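Local structure of acyl-CoA dehydrogenase (Thermus thermophilus, 2Z1Q) at the interface of chains A and B. The protein probably catalyses the FAD-dependent oxidation of saturated acyl-CoA to 2,3-dehydroacyl-CoA, passing the electrons to an acceptor. Residues are numbered along the deposited sequence; one frame, centred on the assembly and turned at random. Chains: chain A/B, Acyl-CoA dehydrogenase.

The interface of chains A and B. Residues chain A 367, 370-371, 374, 377-378, 388; chain B 223, 363, 392, 395-396.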
loop_
_atom_site.group_PDB
_atom_site.type_symbol
_atom_site.label_atom_id
_atom_site.label_comp_id
_atom_site.label_asym_id
_atom_site.label_seq_id
_atom_site.Cartn_x
_atom_site.Cartn_y
_atom_site.Cartn_z
ATOM N N ASP A 367 0.318 -4.179 -4.846
ATOM C CA ASP A 367 -0.791 -3.246 -4.646
ATOM C C ASP A 367 -1.605 -3.118 -5.919
ATOM O O ASP A 367 -2.828 -3.282 -5.894
ATOM C CB ASP A 367 -0.285 -1.849 -4.237
ATOM C CG ASP A 367 -1.427 -0.838 -4.029
ATOM O OD1 ASP A 367 -2.416 -1.186 -3.337
ATOM O OD2 ASP A 367 -1.327 0.296 -4.557
ATOM N N VAL A 370 -3.520 -6.229 -6.968
ATOM C CA VAL A 370 -4.853 -6.364 -6.368
ATOM C C VAL A 370 -5.816 -5.477 -7.146
ATOM O O VAL A 370 -6.928 -5.904 -7.493
ATOM C CB VAL A 370 -4.864 -5.934 -4.869
ATOM C CG1 VAL A 370 -6.301 -5.923 -4.307
ATOM C CG2 VAL A 370 -4.007 -6.896 -4.055
ATOM N N GLN A 371 -5.380 -4.254 -7.444
ATOM C CA GLN A 371 -6.226 -3.317 -8.162
ATOM C C GLN A 371 -6.725 -3.896 -9.489
ATOM O O GLN A 371 -7.911 -3.809 -9.780
ATOM C CB GLN A 371 -5.490 -1.994 -8.396
ATOM C CG GLN A 371 -6.413 -0.826 -8.711
ATOM C CD GLN A 371 -7.424 -0.542 -7.596
ATOM O OE1 GLN A 371 -7.187 -0.869 -6.431
ATOM N NE2 GLN A 371 -8.535 0.081 -7.946
ATOM N N GLY A 374 -9.577 -6.189 -9.177
ATOM C CA GLY A 374 -10.809 -5.616 -8.656
ATOM C C GLY A 374 -11.232 -6.310 -7.361
ATOM O O GLY A 374 -10.381 -6.698 -6.586
ATOM N N GLY A 377 -9.362 -9.313 -6.100
ATOM C CA GLY A 377 -8.026 -9.179 -5.521
ATOM C C GLY A 377 -8.101 -9.106 -4.011
ATOM O O GLY A 377 -7.094 -9.097 -3.302
ATOM N N TYR A 378 -9.337 -9.067 -3.535
ATOM C CA TYR A 378 -9.657 -8.977 -2.124
ATOM C C TYR A 378 -10.201 -10.322 -1.594
ATOM O O TYR A 378 -10.635 -10.408 -0.442
ATOM C CB TYR A 378 -10.719 -7.872 -1.941
ATOM C CG TYR A 378 -10.767 -7.282 -0.554
ATOM C CD1 TYR A 378 -11.781 -7.630 0.341
ATOM C CD2 TYR A 378 -9.790 -6.387 -0.130
ATOM C CE1 TYR A 378 -11.813 -7.094 1.622
ATOM C CE2 TYR A 378 -9.806 -5.851 1.143
ATOM C CZ TYR A 378 -10.811 -6.205 2.015
ATOM O OH TYR A 378 -10.758 -5.681 3.285
ATOM N N TYR A 388 -0.311 -9.712 -1.453
ATOM C CA TYR A 388 -0.446 -8.368 -0.869
ATOM C C TYR A 388 -0.170 -8.386 0.632
ATOM O O TYR A 388 0.525 -7.516 1.146
ATOM C CB TYR A 388 -1.854 -7.836 -1.106
ATOM C CG TYR A 388 -2.107 -6.454 -0.545
ATOM C CD1 TYR A 388 -1.693 -5.325 -1.241
ATOM C CD2 TYR A 388 -2.787 -6.273 0.667
ATOM C CE1 TYR A 388 -1.944 -4.048 -0.761
ATOM C CE2 TYR A 388 -3.054 -4.986 1.159
ATOM C CZ TYR A 388 -2.627 -3.880 0.435
ATOM O OH TYR A 388 -2.884 -2.600 0.870
ATOM N N MET B 223 -9.737 -10.519 2.498
ATOM C CA MET B 223 -8.579 -10.109 3.291
ATOM C C MET B 223 -8.944 -9.216 4.469
ATOM O O MET B 223 -8.221 -9.193 5.459
ATOM C CB MET B 223 -7.452 -9.452 2.445
ATOM C CG MET B 223 -7.539 -7.970 2.187
ATOM S SD MET B 223 -5.989 -7.155 1.750
ATOM C CE MET B 223 -5.616 -7.949 0.190
ATOM N N ASP B 363 -5.376 4.943 2.547
ATOM C CA ASP B 363 -4.410 3.925 2.132
ATOM C C ASP B 363 -3.029 4.308 2.669
ATOM O O ASP B 363 -2.356 3.516 3.344
ATOM C CB ASP B 363 -4.401 3.854 0.596
ATOM C CG ASP B 363 -3.436 2.810 0.041
ATOM O OD1 ASP B 363 -3.862 1.665 -0.247
ATOM O OD2 ASP B 363 -2.242 3.139 -0.104
ATOM N N ARG B 392 -7.948 -1.523 2.246
ATOM C CA ARG B 392 -7.723 -1.970 0.876
ATOM C C ARG B 392 -8.964 -2.000 -0.042
ATOM O O ARG B 392 -8.876 -1.650 -1.227
ATOM C CB ARG B 392 -7.053 -3.359 0.904
ATOM C CG ARG B 392 -5.949 -3.545 -0.130
ATOM C CD ARG B 392 -6.417 -2.974 -1.419
ATOM N NE ARG B 392 -5.419 -2.723 -2.439
ATOM C CZ ARG B 392 -5.735 -2.084 -3.558
ATOM N NH1 ARG B 392 -4.832 -1.855 -4.504
ATOM N NH2 ARG B 392 -6.975 -1.647 -3.702
ATOM N N ARG B 395 -10.552 1.475 -2.436
ATOM C CA ARG B 395 -10.185 1.933 -3.774
ATOM C C ARG B 395 -10.939 1.143 -4.847
ATOM O O ARG B 395 -10.786 1.396 -6.047
ATOM C CB ARG B 395 -8.674 1.796 -3.968
ATOM C CG ARG B 395 -7.854 2.763 -3.110
ATOM C CD ARG B 395 -6.475 2.174 -2.778
ATOM N NE ARG B 395 -5.651 1.946 -3.963
ATOM C CZ ARG B 395 -4.505 1.272 -3.955
ATOM N NH1 ARG B 395 -4.033 0.755 -2.836
ATOM N NH2 ARG B 395 -3.825 1.114 -5.084
ATOM N N ILE B 396 -11.756 0.187 -4.413
ATOM C CA ILE B 396 -12.547 -0.629 -5.339
ATOM C C ILE B 396 -14.038 -0.296 -5.248
ATOM O O ILE B 396 -14.712 -0.184 -6.279
ATOM C CB ILE B 396 -12.307 -2.113 -5.064
ATOM C CG1 ILE B 396 -10.831 -2.400 -5.310
ATOM C CG2 ILE B 396 -13.186 -2.996 -5.954
ATOM C CD1 ILE B 396 -10.438 -3.787 -4.999
HETATM O O HOH W 1 -2.221 -0.567 -0.614
#
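The carboxylate oxygen OD1 of A:Asp367 is gripped by two arginines of chain B and a water. NH1 of B:Arg395 lies 2.6 Å from OD1, on its syn lone pair. NH2 of B:Arg395 bonds the other oxygen, OD2 of A:Asp367, at 2.7 Å. This end-on, two-nitrogen salt bridge is twisted, with the carboxylate and guanidinium planes 48° apart. NH1 of B:Arg392 comes to OD1 of A:Asp367 from above the carboxylate plane, at 2.8 Å. The same NH1 also bonds the backbone O of A:Asp367. CG of A:Asp367 is anti to its backbone N (chi1 180°), beside the carbonyl carbon; this brings OD1 near the backbone O, where NH1 of B:Arg392 can reach both.

NH2 of B:Arg392 points at the amide oxygen OE1 of A:Gln371, 2.8 Å away and nearly along the C=O axis. The two flat groups are almost coplanar, which should limit turning of the guanidinium. A:Val370 CG1 sits above one of its faces, toward the rim, and NH1 of B:Arg395 above the other. NE2 of A:Gln371 donates to the backbone O of B:Arg395. CG of B:Arg392 packs 3.4 Å from CZ of A:Tyr388. An alanine at B:Arg392 would probably leave A:Gln371 OE1 and the backbone O of A:Asp367 without these donors and open a gap beside A:Tyr388.

B:Asp363 OD1 accepts from NH1 of B:Arg395 within its own chain. A water joins this OD1, A:Asp367 OD1 and the phenol OH of A:Tyr388. The two carboxylates come within 4.4 Å, OD1 to OD1, and the arginines probably offset their repulsion.

Beyond the charges, CG of B:Met223 sits over the face of the A:Tyr378 ring, 3.8 Å from its centroid. Its chain bends at chi3 (64°), and the methyl CE meets CD2 of A:Tyr388. The backbone N of B:Met223 bonds O of A:Tyr378.

This patch sets helix 348-373 of chain A, with A:Tyr378 and A:Tyr388, against the end of helix 383-392, the 3-10 turn 393-395 and the loop at B:Met223. With its two-fold twin it probably helps hold the acyl-CoA dehydrogenase dimer together.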